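PDB 2PD2: uncharacterized protein from Sulfolobus tokodaii, which is of unestablished function but belongs to the DsrE/DsrF-like family, whose members include subunits of sulfur-handling and sulfurtransferase complexes. Local coordinates for the interface of chains A and B. Residues are numbered along the deposited sequence; one frame, centred on the assembly and turned at random. Chains: chain A/B, Hypothetical protein ST0148.

Contact 1: the interface of chains A and B. Residues chain A 19, 22-23, 106, 108; chain B 6, 37, 92-93, 95-96.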
# COMPACT_ATOMS: atom_id res chain seq x y z
N SER A 19 -9.90 5.38 8.84
CA SER A 19 -10.22 4.40 7.81
C SER A 19 -10.53 3.04 8.45
O SER A 19 -11.41 2.32 7.98
CB SER A 19 -9.07 4.27 6.82
OG SER A 19 -9.01 5.41 5.97
N ASN A 22 -13.88 3.19 9.71
CA ASN A 22 -14.79 3.05 8.57
C ASN A 22 -14.96 1.58 8.19
O ASN A 22 -16.06 1.13 7.90
CB ASN A 22 -14.30 3.86 7.36
CG ASN A 22 -14.48 5.37 7.55
OD1 ASN A 22 -15.27 5.81 8.38
ND2 ASN A 22 -13.76 6.16 6.75
N LEU A 23 -13.85 0.84 8.18
CA LEU A 23 -13.88 -0.58 7.85
C LEU A 23 -14.81 -1.30 8.83
O LEU A 23 -15.72 -2.02 8.43
CB LEU A 23 -12.47 -1.19 7.95
CG LEU A 23 -12.37 -2.69 7.67
CD1 LEU A 23 -12.82 -2.96 6.24
CD2 LEU A 23 -10.93 -3.16 7.87
N LEU A 106 -4.93 -4.82 3.68
CA LEU A 106 -5.36 -3.44 3.46
C LEU A 106 -4.23 -2.52 3.91
O LEU A 106 -3.89 -2.47 5.10
CB LEU A 106 -6.63 -3.13 4.26
CG LEU A 106 -7.10 -1.67 4.20
CD1 LEU A 106 -7.43 -1.30 2.75
CD2 LEU A 106 -8.32 -1.48 5.09
N LEU A 108 -2.81 1.08 4.67
CA LEU A 108 -3.25 2.43 4.99
C LEU A 108 -2.05 3.31 5.33
O LEU A 108 -0.91 2.86 5.11
CB LEU A 108 -4.23 2.41 6.17
CG LEU A 108 -5.58 1.74 5.90
CD1 LEU A 108 -6.38 1.68 7.20
CD2 LEU A 108 -6.34 2.52 4.84
OXT LEU A 108 -2.27 4.45 5.81
N GLN B 6 -6.30 0.80 -5.32
CA GLN B 6 -6.58 1.76 -4.26
C GLN B 6 -5.73 3.01 -4.40
O GLN B 6 -4.54 2.93 -4.70
CB GLN B 6 -6.29 1.14 -2.89
CG GLN B 6 -6.23 2.16 -1.75
CD GLN B 6 -5.51 1.62 -0.53
OE1 GLN B 6 -4.50 0.92 -0.66
NE2 GLN B 6 -6.02 1.94 0.66
N HIS B 37 -10.24 6.95 -1.93
CA HIS B 37 -10.73 7.31 -0.61
C HIS B 37 -9.77 8.26 0.10
O HIS B 37 -8.73 8.64 -0.45
CB HIS B 37 -11.05 6.07 0.24
CG HIS B 37 -9.86 5.23 0.59
ND1 HIS B 37 -9.46 5.02 1.90
CD2 HIS B 37 -9.02 4.48 -0.18
CE1 HIS B 37 -8.44 4.19 1.92
NE2 HIS B 37 -8.15 3.84 0.67
N VAL B 92 -12.71 1.44 1.81
CA VAL B 92 -11.94 0.33 2.35
C VAL B 92 -12.78 -0.94 2.39
O VAL B 92 -12.26 -2.03 2.18
CB VAL B 92 -11.41 0.67 3.77
CG1 VAL B 92 -10.40 1.82 3.66
CG2 VAL B 92 -12.55 1.07 4.69
N GLY B 93 -14.08 -0.81 2.63
CA GLY B 93 -14.94 -1.98 2.63
C GLY B 93 -15.02 -2.58 1.23
O GLY B 93 -15.05 -3.81 1.07
N ILE B 95 -12.67 -2.28 -1.15
CA ILE B 95 -11.36 -2.85 -1.44
C ILE B 95 -11.24 -4.25 -0.83
O ILE B 95 -10.80 -5.19 -1.49
CB ILE B 95 -10.25 -1.91 -0.88
CG1 ILE B 95 -10.19 -0.63 -1.73
CG2 ILE B 95 -8.90 -2.62 -0.88
CD1 ILE B 95 -9.34 0.49 -1.14
N VAL B 96 -11.68 -4.39 0.42
CA VAL B 96 -11.62 -5.68 1.08
C VAL B 96 -12.58 -6.69 0.42
O VAL B 96 -12.21 -7.83 0.16
CB VAL B 96 -11.95 -5.54 2.59
CG1 VAL B 96 -12.20 -6.91 3.21
CG2 VAL B 96 -10.78 -4.84 3.30
O HOH W 1 -11.32 6.08 4.36

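Contact 2: the interface of chains A and B. Residues chain A 22-23, 26-27; chain B 89-90, 93, 97.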
# COMPACT_ATOMS: atom_id res chain seq x y z
N ASN A 22 -13.88 3.19 9.71
CA ASN A 22 -14.79 3.05 8.57
C ASN A 22 -14.96 1.58 8.19
O ASN A 22 -16.06 1.13 7.90
CB ASN A 22 -14.30 3.86 7.36
CG ASN A 22 -14.48 5.37 7.55
OD1 ASN A 22 -15.27 5.81 8.38
ND2 ASN A 22 -13.76 6.16 6.75
N LEU A 23 -13.85 0.84 8.18
CA LEU A 23 -13.88 -0.58 7.85
C LEU A 23 -14.81 -1.30 8.83
O LEU A 23 -15.72 -2.02 8.43
CB LEU A 23 -12.47 -1.19 7.95
CG LEU A 23 -12.37 -2.69 7.67
CD1 LEU A 23 -12.82 -2.96 6.24
CD2 LEU A 23 -10.93 -3.16 7.87
N ASP A 26 -18.35 -0.69 8.26
CA ASP A 26 -18.86 -1.17 6.99
C ASP A 26 -18.96 -2.68 6.80
O ASP A 26 -19.82 -3.15 6.06
CB ASP A 26 -18.02 -0.58 5.85
CG ASP A 26 -18.72 -0.67 4.51
OD1 ASP A 26 -19.83 -0.11 4.38
OD2 ASP A 26 -18.16 -1.30 3.58
N ILE A 27 -18.08 -3.43 7.45
CA ILE A 27 -18.10 -4.88 7.31
C ILE A 27 -18.58 -5.58 8.58
O ILE A 27 -17.87 -5.62 9.58
CB ILE A 27 -16.70 -5.42 6.92
CG1 ILE A 27 -16.28 -4.80 5.58
CG2 ILE A 27 -16.74 -6.93 6.79
CD1 ILE A 27 -14.96 -5.32 5.05
N THR B 89 -20.39 2.79 -0.03
CA THR B 89 -20.53 3.27 1.33
C THR B 89 -19.17 3.46 2.00
O THR B 89 -18.96 4.43 2.74
CB THR B 89 -21.38 2.29 2.19
OG1 THR B 89 -20.72 1.02 2.27
CG2 THR B 89 -22.75 2.09 1.57
N SER B 90 -18.25 2.54 1.73
CA SER B 90 -16.91 2.58 2.30
C SER B 90 -15.89 2.15 1.26
O SER B 90 -16.01 1.09 0.66
CB SER B 90 -16.84 1.65 3.51
OG SER B 90 -15.52 1.47 3.96
N GLY B 93 -14.08 -0.81 2.63
CA GLY B 93 -14.94 -1.98 2.63
C GLY B 93 -15.02 -2.58 1.23
O GLY B 93 -15.05 -3.81 1.07
N ARG B 97 -13.81 -6.26 0.14
CA ARG B 97 -14.79 -7.16 -0.48
C ARG B 97 -14.35 -7.64 -1.87
O ARG B 97 -14.48 -8.82 -2.18
CB ARG B 97 -16.17 -6.49 -0.57
CG ARG B 97 -16.98 -6.58 0.71
CD ARG B 97 -18.41 -6.07 0.51
NE ARG B 97 -18.47 -4.62 0.38
CZ ARG B 97 -18.57 -3.78 1.40
NH1 ARG B 97 -18.62 -4.25 2.64
NH2 ARG B 97 -18.60 -2.47 1.20

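Contact 1: the interface of chains A and B
B:Val92, near the start of helix 91-100, pushes its side chain between helix 13-26 and the C-terminal strand 104-107 of chain A, in an apolar interface patch of this DsrE/DsrF-like protein. CB of B:Val92 meets the CD2 methyl of A:Leu106 at 4.0 Å. CG1 lies anti to its own carbonyl carbon (chi1 -65°) and faces that same leucine methyl. This torsion leaves CG2 between the backbone N and the carbonyl carbon, directed at the partner helix. There CG2 of B:Val92 rests on backbone, 3.7 Å from the carbonyl O of A:Ser19, and also touches the N, CA and CB of A:Leu23.

A:Leu106 divides its two methyls. While CD2 packs on B:Val92, CD1 of A:Leu106 turns toward CG2 of B:Ile95 and toward the amide NE2 of B:Gln6, 4.1 Å away. The leucine side chain crosses each of these three partners at about a right angle. One helical turn past B:Val92, the CG2 methyl of B:Val96 reaches CD1 of A:Leu23 at 4.0 Å, again nearly perpendicular.

No nitrogen or oxygen of one chain bonds directly to the other here; the polar link runs through water. B:His37 presents the edge of its imidazole, with CD2 of A:Leu108 in the ring plane beside CE1. NE2 of B:His37 accepts a hydrogen bond from NE2 of B:Gln6 at 2.9 Å, nearly straight (168° at H) and close to both the ring and amide planes. That bond probably fixes the rotation of the ring. ND1 of B:His37 points in plane at the O of a water 3.3 Å away, and the same water O lies 2.9 Å from the hydroxyl OG of A:Ser19.

Contact 2: the interface of chains A and B
The C-terminal end of helix 13-26 of chain A, with A:Ile27 just beyond it, meets the loop residues B:Thr89 and B:Ser90 and the first turns of helix 91-100 of chain B. In this DsrE/DsrF-like fold the patch is polar and centres on one carboxylate. A:Asp26 holds CG anti to its backbone N (chi1 -162°), which carries the carboxylate across to chain B, where its two oxygens take different partners.

OD1 of A:Asp26 accepts a hydrogen bond from the hydroxyl OG1 of B:Thr89 at 2.6 Å. The hydroxyl approaches on the syn side but is tilted 27° from the carboxylate plane. OD2 of A:Asp26 receives NH2 of B:Arg97 at 2.7 Å, a salt bridge that uses the syn lone pair; the oxygen sits near the guanidinium plane. NH1 of B:Arg97 adds a weak hydrogen bond to OD2 of A:Asp26 at 3.1 Å. Both terminal nitrogens thus converge on one oxygen instead of pairing with two, consistent with carboxylate and guanidinium planes turned 62° apart.

The arginine chain is bent at chi3, folding its head back along its own helix. One guanidinium face of B:Arg97 lies over the carbonyl O of B:Gly93, 3.5 Å above the plane, a placement that may help steady the group. Beside it, CG1 of A:Ile27 passes NH1 of B:Arg97 at 3.8 Å, the two side chains running in opposite directions.

B:Ser90 lies against the aspartate with its CB, although the modelled approach is too tight to interpret. OG of B:Ser90 accepts the backbone N-H of B:Gly93, with N 3.0 Å away, capping the beginning of helix 91-100.

Contact 1 and contact 2 are adjoining patches of one interface, their C-alpha centres about 7 Å apart. They share A:Asn22, A:Leu23 and B:Gly93, and both pair helix 13-26 of chain A with helix 91-100 of chain B. Contact 1 extends to strand 104-107 and brings apolar packing; contact 2 lies toward the end of helix 13-26 and adds a salt bridge and a hydroxyl-to-carboxylate hydrogen bond that could set the register of the helices. The two sides use different surfaces of the same protein, and the deposited assembly holds three copies, so this heterologous interface may serve a trimer, though the structure alone does not establish that state in solution.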